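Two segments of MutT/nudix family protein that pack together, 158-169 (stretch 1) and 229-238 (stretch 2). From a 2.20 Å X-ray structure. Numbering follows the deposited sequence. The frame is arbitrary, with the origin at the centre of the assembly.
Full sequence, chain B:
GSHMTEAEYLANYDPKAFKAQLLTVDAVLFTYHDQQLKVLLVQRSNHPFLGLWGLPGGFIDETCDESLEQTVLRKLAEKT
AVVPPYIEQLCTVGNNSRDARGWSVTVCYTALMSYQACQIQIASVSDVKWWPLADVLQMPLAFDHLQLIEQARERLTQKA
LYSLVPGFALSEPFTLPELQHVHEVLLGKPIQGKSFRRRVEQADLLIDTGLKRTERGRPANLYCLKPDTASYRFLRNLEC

Stretch 1 (158-169) QKALYSLVPGFA
Stretch 2 (229-238) TASYRFLRNL

The end of a helix leaves backbone carbonyls without their usual i+4 partners, and a neighbouring segment can supply the missing donors. In this MutT/nudix family protein the last turn of a helix, closing at Y162, meets the irregular stretch 229-238. The stretches run in opposite senses: CA atoms pair L161 with L238 (4.9 Å), Y162 with F234 (5.0 Å), S163 with R233 (5.0 Å) and V165 with A230 (6.0 Å). Together they bury 752 Å².

Two carbonyls at the helix end carry the direct bonding. F234 N donates to Y162 O at 2.8 Å, with an N-H...O angle of 144°, and R233 CA adds a CA-H...O contact to Y162 O at 3.3 Å. One residue earlier in the helix, and four residues later in the second stretch, L238 N donates to L161 O at 2.9 Å, but the 121° angle makes this bond weak; N237 CA lies 3.4 Å from L161 O. R233 (-126/131) and F234 (-70/144) are extended, L235 kinks at -75/-41, and R236 (-93/142) and N237 (-60/162) extend again, so four residues span a single step of the helix.

S163 leaves helical phi/psi at -154/-179. Its p rotamer turns OG back to donate to K159 O (2.8 Å), while V165 N donates to S163 OG (3.2 Å), so the hydroxyl serves both as donor and as acceptor. L164 N is satisfied through water: it donates to a water at 3.1 Å, which in turn donates to T229 O (2.7 Å) and Y232 O (2.6 Å). One solvent molecule thus joins the stretches where their backbones separate. Beyond it, residues 165-169 form a 3-10 segment, with G167 N bonded to L164 O at 2.8 Å.

R233 (m, m, t, chi4 -89°) folds back on its own stretch. R233 NH1 and NH2 both donate to A230 O at 3.0 Å, and R233 NH1 also donates to Y232 O at 2.7 Å. S163 OG lies over one guanidinium face. K159 NZ comes within 2.9 Å of R233 NH2 at the guanidinium edge, yet both are donors of like charge and form no hydrogen bond; K159 NZ, Y162 OH and T229 OG1 are satisfied elsewhere in the structure.

Van der Waals contacts fill the remainder. Y162 (m, chi2 -76°) lies along the second backbone, its CE1 3.6 Å from N237 N, with F234 O and L235 O at the ring edge. Among apolar pairs, L161 (m, t) places CD2 4.1 Å from L238 CB, and F234 (m, chi2 -81°) meets L164 (m, t) edge-on, CE2 to CG at 4.3 Å. At the far end, T229 (m) sets CG2 3.8 Å from F168 CE2 and 3.6 Å from L164 O.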

# COMPACT_ATOMS: atom_id res chain seq x y z
N GLN B 158 -3.03 -11.48 2.98
CA GLN B 158 -4.06 -10.54 3.44
C GLN B 158 -5.22 -10.42 2.45
O GLN B 158 -6.37 -10.28 2.85
CB GLN B 158 -3.50 -9.14 3.76
CG GLN B 158 -2.41 -9.10 4.82
CD GLN B 158 -2.83 -9.68 6.17
OE1 GLN B 158 -2.38 -10.78 6.56
NE2 GLN B 158 -3.68 -8.95 6.90
N LYS B 159 -4.93 -10.45 1.15
CA LYS B 159 -6.00 -10.46 0.16
C LYS B 159 -6.92 -11.69 0.33
O LYS B 159 -8.12 -11.57 0.17
CB LYS B 159 -5.46 -10.42 -1.27
CG LYS B 159 -4.70 -9.16 -1.62
CD LYS B 159 -5.58 -7.95 -1.65
CE LYS B 159 -4.69 -6.77 -1.92
NZ LYS B 159 -5.49 -5.55 -2.23
N ALA B 160 -6.34 -12.86 0.63
CA ALA B 160 -7.11 -14.09 0.88
C ALA B 160 -8.02 -13.96 2.10
O ALA B 160 -9.05 -14.61 2.19
CB ALA B 160 -6.19 -15.30 1.03
N LEU B 161 -7.65 -13.08 3.02
CA LEU B 161 -8.39 -12.86 4.27
C LEU B 161 -9.54 -11.87 4.14
O LEU B 161 -10.56 -11.98 4.85
CB LEU B 161 -7.43 -12.38 5.37
CG LEU B 161 -6.65 -13.40 6.22
CD1 LEU B 161 -5.98 -12.65 7.36
CD2 LEU B 161 -7.54 -14.52 6.81
N TYR B 162 -9.36 -10.89 3.26
CA TYR B 162 -10.30 -9.77 3.19
C TYR B 162 -10.93 -9.53 1.83
O TYR B 162 -11.64 -8.55 1.68
CB TYR B 162 -9.64 -8.47 3.67
CG TYR B 162 -9.22 -8.50 5.11
CD1 TYR B 162 -10.15 -8.37 6.14
CD2 TYR B 162 -7.88 -8.69 5.45
CE1 TYR B 162 -9.76 -8.41 7.48
CE2 TYR B 162 -7.47 -8.73 6.78
CZ TYR B 162 -8.41 -8.58 7.78
OH TYR B 162 -7.98 -8.62 9.08
N SER B 163 -10.65 -10.38 0.85
CA SER B 163 -11.21 -10.20 -0.51
C SER B 163 -11.33 -11.52 -1.28
O SER B 163 -10.99 -12.57 -0.74
CB SER B 163 -10.34 -9.20 -1.31
OG SER B 163 -9.13 -9.79 -1.77
N LEU B 164 -11.81 -11.45 -2.53
CA LEU B 164 -11.80 -12.58 -3.47
C LEU B 164 -10.86 -12.30 -4.63
O LEU B 164 -10.95 -12.93 -5.68
CB LEU B 164 -13.21 -12.87 -4.00
CG LEU B 164 -14.33 -13.21 -3.00
CD1 LEU B 164 -15.66 -13.39 -3.71
CD2 LEU B 164 -13.99 -14.49 -2.23
N VAL B 165 -9.94 -11.35 -4.42
CA VAL B 165 -8.84 -11.07 -5.31
C VAL B 165 -8.07 -12.36 -5.74
O VAL B 165 -7.66 -12.46 -6.91
CB VAL B 165 -7.90 -9.94 -4.73
CG1 VAL B 165 -6.58 -9.87 -5.46
CG2 VAL B 165 -8.61 -8.55 -4.74
N PRO B 166 -7.88 -13.36 -4.83
CA PRO B 166 -7.28 -14.59 -5.39
C PRO B 166 -8.00 -15.23 -6.57
O PRO B 166 -7.39 -15.98 -7.29
CB PRO B 166 -7.21 -15.54 -4.19
CG PRO B 166 -7.08 -14.58 -3.00
CD PRO B 166 -8.05 -13.47 -3.36
N GLY B 167 -9.27 -14.93 -6.81
CA GLY B 167 -9.93 -15.46 -7.99
C GLY B 167 -9.28 -15.09 -9.31
O GLY B 167 -9.40 -15.83 -10.29
N PHE B 168 -8.58 -13.95 -9.34
CA PHE B 168 -7.89 -13.49 -10.56
C PHE B 168 -6.75 -14.39 -11.04
O PHE B 168 -6.39 -14.34 -12.21
CB PHE B 168 -7.44 -12.02 -10.42
CG PHE B 168 -8.58 -11.05 -10.43
CD1 PHE B 168 -9.30 -10.82 -11.59
CD2 PHE B 168 -8.94 -10.36 -9.28
CE1 PHE B 168 -10.36 -9.93 -11.61
CE2 PHE B 168 -10.01 -9.45 -9.29
CZ PHE B 168 -10.72 -9.24 -10.44
N ALA B 169 -6.21 -15.22 -10.15
CA ALA B 169 -5.20 -16.24 -10.51
C ALA B 169 -5.77 -17.47 -11.24
O ALA B 169 -5.01 -18.32 -11.70
CB ALA B 169 -4.42 -16.68 -9.27
N THR B 229 -14.88 -7.02 -8.03
CA THR B 229 -14.07 -7.89 -7.16
C THR B 229 -12.76 -7.21 -6.78
O THR B 229 -12.28 -7.35 -5.66
CB THR B 229 -13.75 -9.24 -7.85
OG1 THR B 229 -14.96 -9.92 -8.20
CG2 THR B 229 -12.90 -10.17 -6.94
N ALA B 230 -12.19 -6.47 -7.74
CA ALA B 230 -10.87 -5.87 -7.60
C ALA B 230 -10.79 -4.91 -6.42
O ALA B 230 -9.77 -4.87 -5.72
CB ALA B 230 -10.49 -5.14 -8.91
N SER B 231 -11.86 -4.15 -6.22
CA SER B 231 -11.95 -3.17 -5.15
C SER B 231 -12.73 -3.63 -3.91
O SER B 231 -12.58 -3.04 -2.84
CB SER B 231 -12.56 -1.87 -5.70
OG SER B 231 -13.94 -2.06 -5.95
N TYR B 232 -13.56 -4.67 -4.03
CA TYR B 232 -14.37 -5.09 -2.87
C TYR B 232 -13.55 -5.72 -1.74
O TYR B 232 -12.77 -6.66 -1.97
CB TYR B 232 -15.48 -6.07 -3.28
CG TYR B 232 -16.39 -6.45 -2.12
CD1 TYR B 232 -17.66 -5.86 -1.99
CD2 TYR B 232 -15.98 -7.37 -1.15
CE1 TYR B 232 -18.50 -6.20 -0.93
CE2 TYR B 232 -16.80 -7.72 -0.09
CZ TYR B 232 -18.06 -7.13 0.02
OH TYR B 232 -18.87 -7.47 1.08
N ARG B 233 -13.75 -5.22 -0.53
CA ARG B 233 -13.14 -5.78 0.68
C ARG B 233 -14.18 -6.12 1.75
O ARG B 233 -15.03 -5.28 2.08
CB ARG B 233 -12.10 -4.81 1.27
CG ARG B 233 -10.93 -4.45 0.33
CD ARG B 233 -10.06 -5.68 -0.07
NE ARG B 233 -9.02 -5.36 -1.06
CZ ARG B 233 -9.19 -5.41 -2.38
NH1 ARG B 233 -10.35 -5.77 -2.91
NH2 ARG B 233 -8.18 -5.10 -3.19
N PHE B 234 -14.11 -7.34 2.31
CA PHE B 234 -14.89 -7.70 3.49
C PHE B 234 -14.32 -6.94 4.67
O PHE B 234 -13.10 -6.74 4.77
CB PHE B 234 -14.78 -9.20 3.82
CG PHE B 234 -15.33 -10.10 2.76
CD1 PHE B 234 -16.70 -10.34 2.66
CD2 PHE B 234 -14.47 -10.76 1.87
CE1 PHE B 234 -17.20 -11.20 1.69
CE2 PHE B 234 -14.96 -11.62 0.90
CZ PHE B 234 -16.33 -11.84 0.81
N LEU B 235 -15.19 -6.52 5.58
CA LEU B 235 -14.77 -5.88 6.82
C LEU B 235 -14.19 -6.88 7.84
O LEU B 235 -13.18 -6.61 8.51
CB LEU B 235 -15.92 -5.05 7.40
CG LEU B 235 -15.83 -3.53 7.17
CD1 LEU B 235 -15.79 -3.17 5.68
CD2 LEU B 235 -16.96 -2.78 7.89
N ARG B 236 -14.82 -8.04 7.94
CA ARG B 236 -14.33 -9.12 8.79
C ARG B 236 -13.43 -10.07 8.00
O ARG B 236 -13.70 -10.35 6.82
CB ARG B 236 -15.48 -9.89 9.47
CG ARG B 236 -16.93 -9.68 8.89
CD ARG B 236 -17.14 -10.19 7.42
NE ARG B 236 -17.08 -9.11 6.42
CZ ARG B 236 -18.11 -8.33 6.06
NH1 ARG B 236 -19.30 -8.49 6.62
NH2 ARG B 236 -17.95 -7.39 5.14
N ASN B 237 -12.37 -10.55 8.66
CA ASN B 237 -11.48 -11.58 8.11
C ASN B 237 -12.20 -12.89 7.80
O ASN B 237 -13.30 -13.15 8.32
CB ASN B 237 -10.30 -11.85 9.05
CG ASN B 237 -10.73 -12.11 10.49
OD1 ASN B 237 -11.48 -11.32 11.09
ND2 ASN B 237 -10.25 -13.21 11.06
N LEU B 238 -11.57 -13.72 6.97
CA LEU B 238 -12.11 -15.02 6.58
C LEU B 238 -12.10 -16.02 7.74
O LEU B 238 -11.04 -16.41 8.25
CB LEU B 238 -11.29 -15.55 5.40
CG LEU B 238 -11.69 -16.81 4.63
CD1 LEU B 238 -10.79 -16.95 3.41
CD2 LEU B 238 -11.64 -18.07 5.50
O HOH W 1 -12.91 -8.76 -3.47